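Local coordinates for protein glucosidase 2 subunit beta (Schizosaccharomyces pombe, PDB 4XQM) that binds mannose-bearing N-glycans through its MRH lectin domain as the non-catalytic subunit of the endoplasmic reticulum enzyme that trims glucose from immature glycoproteins, at residues D29-G34 and P56-I61. Numbering follows the deposited sequence.
With MAN (alpha-D-mannopyranose), chain B.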
# COMPACT_ATOMS: atom_id res chain seq x y z
N ASP A 29 -10.03 4.93 -1.99
CA ASP A 29 -10.84 6.15 -2.12
C ASP A 29 -10.40 7.12 -1.01
O ASP A 29 -9.20 7.38 -0.88
CB ASP A 29 -12.34 5.83 -2.11
CG ASP A 29 -12.77 5.05 -3.33
OD1 ASP A 29 -12.13 5.25 -4.40
OD2 ASP A 29 -13.76 4.27 -3.25
N SER A 30 -11.33 7.62 -0.20
CA SER A 30 -10.93 8.54 0.88
C SER A 30 -10.64 7.86 2.22
O SER A 30 -10.43 8.53 3.24
CB SER A 30 -11.97 9.64 1.05
OG SER A 30 -11.92 10.52 -0.06
N ILE A 31 -10.63 6.53 2.23
CA ILE A 31 -10.41 5.78 3.46
C ILE A 31 -8.92 5.51 3.70
O ILE A 31 -8.22 5.02 2.80
CB ILE A 31 -11.18 4.44 3.42
CG1 ILE A 31 -12.67 4.69 3.18
CG2 ILE A 31 -10.96 3.67 4.72
CD1 ILE A 31 -13.48 3.40 2.99
N LEU A 32 -8.42 5.84 4.89
CA LEU A 32 -7.03 5.52 5.24
C LEU A 32 -6.87 4.03 5.51
O LEU A 32 -7.52 3.48 6.41
CB LEU A 32 -6.57 6.31 6.47
CG LEU A 32 -5.16 5.97 6.98
CD1 LEU A 32 -4.10 6.44 5.98
CD2 LEU A 32 -4.91 6.61 8.34
N LEU A 33 -6.01 3.37 4.73
CA LEU A 33 -5.69 1.96 4.97
C LEU A 33 -4.57 1.79 5.99
O LEU A 33 -4.48 0.75 6.64
CB LEU A 33 -5.32 1.28 3.65
CG LEU A 33 -6.44 0.48 2.99
CD1 LEU A 33 -7.80 1.17 3.10
CD2 LEU A 33 -6.11 0.11 1.55
N GLY A 34 -3.72 2.79 6.12
CA GLY A 34 -2.64 2.72 7.08
C GLY A 34 -1.57 3.76 6.84
O GLY A 34 -1.42 4.26 5.72
N PRO A 56 -11.13 -5.24 11.96
CA PRO A 56 -10.01 -4.55 12.61
C PRO A 56 -9.82 -3.18 11.99
O PRO A 56 -10.23 -2.98 10.85
CB PRO A 56 -8.81 -5.44 12.24
CG PRO A 56 -9.17 -6.00 10.88
CD PRO A 56 -10.67 -6.26 10.99
N HIS A 57 -9.24 -2.24 12.73
CA HIS A 57 -8.75 -1.03 12.08
C HIS A 57 -7.86 -1.45 10.91
O HIS A 57 -7.10 -2.42 11.01
CB HIS A 57 -8.00 -0.13 13.06
CG HIS A 57 -8.91 0.71 13.91
ND1 HIS A 57 -9.87 0.17 14.73
CD2 HIS A 57 -9.01 2.06 14.06
CE1 HIS A 57 -10.51 1.14 15.37
NE2 HIS A 57 -10.00 2.30 14.96
N ARG A 58 -7.96 -0.73 9.79
CA ARG A 58 -7.35 -1.20 8.55
C ARG A 58 -5.82 -1.20 8.62
O ARG A 58 -5.20 -0.45 9.38
CB ARG A 58 -7.86 -0.39 7.35
CG ARG A 58 -9.35 -0.63 7.04
CD ARG A 58 -9.84 0.32 5.95
NE ARG A 58 -11.24 0.09 5.57
CZ ARG A 58 -12.26 0.52 6.30
NH1 ARG A 58 -12.01 1.15 7.44
NH2 ARG A 58 -13.52 0.31 5.93
N SER A 59 -5.21 -2.09 7.84
CA SER A 59 -3.76 -2.11 7.69
C SER A 59 -3.47 -2.68 6.32
O SER A 59 -4.33 -3.32 5.70
CB SER A 59 -3.11 -2.94 8.80
OG SER A 59 -3.55 -4.29 8.74
N ALA A 60 -2.26 -2.42 5.82
CA ALA A 60 -1.90 -2.88 4.49
C ALA A 60 -0.45 -3.32 4.50
O ALA A 60 0.42 -2.62 5.02
CB ALA A 60 -2.10 -1.76 3.48
N ILE A 61 -0.19 -4.48 3.90
CA ILE A 61 1.17 -4.97 3.76
C ILE A 61 1.52 -4.84 2.29
O ILE A 61 0.91 -5.50 1.43
CB ILE A 61 1.28 -6.43 4.21
CG1 ILE A 61 0.87 -6.54 5.67
CG2 ILE A 61 2.70 -6.94 4.01
CD1 ILE A 61 0.95 -7.94 6.24
C1 MAN B . -15.12 -0.98 2.52
C2 MAN B . -13.80 -1.21 2.07
C3 MAN B . -13.60 -2.73 2.12
C4 MAN B . -14.00 -3.28 3.52
C5 MAN B . -15.46 -2.88 3.83
C6 MAN B . -15.88 -3.22 5.24
O1 MAN B . -15.74 -1.76 1.53
O2 MAN B . -12.94 -0.59 2.96
O3 MAN B . -12.29 -3.07 1.77
O4 MAN B . -13.93 -4.68 3.53
O5 MAN B . -15.53 -1.47 3.73
O6 MAN B . -17.31 -3.10 5.30
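The guanidinium of Arg-58 carries CG2 of Ile-31 over one face, 3.5 Å above the plane and shifted toward the rim, while the bound mannose lies at its edge, with sugar C1 in the plane. This is the sugar pocket of the MRH lectin domain, a β-fold of the mannose 6-phosphate receptor type. Arg-58 NE and NH2 both donate to mannose O2, each at 3.2 Å and each bent to 144°, so one hydroxyl oxygen receives a forked pair; a weak bond from NH2 to the ring oxygen O5 adds to the grip. The one N-H of NE is shared between mannose O2 and a hydrogen bond to Tyr-83 OH, and NH1 turns from the sugar to the carbonyl of Ser-51, consistent with a fixed rotation of the group. The arginine chain, extended from CG to NE, runs slantwise past Ile-31 and Leu-33. Its CD touches CD1 of Leu-33 at 3.6 Å and CG2 of Ile-31 at 3.7 Å, so the aliphatic stem has apolar support from strand 31-40 close to the charged end. No hydrogen bond joins the two backbones here: the carbonyl oxygens of Leu-33 and Arg-58, both acceptors, lie 3.1 Å apart, and Ser-59 N makes a poor angle with Leu-33 O. Leu-33 and Gly-34 form a classic β bulge opposite Val-26. CB of Leu-33 packs against CB of Ala-60 at 4.4 Å, and the carbonyl O of Leu-33 comes within 3.1 Å of Ser-59 CA.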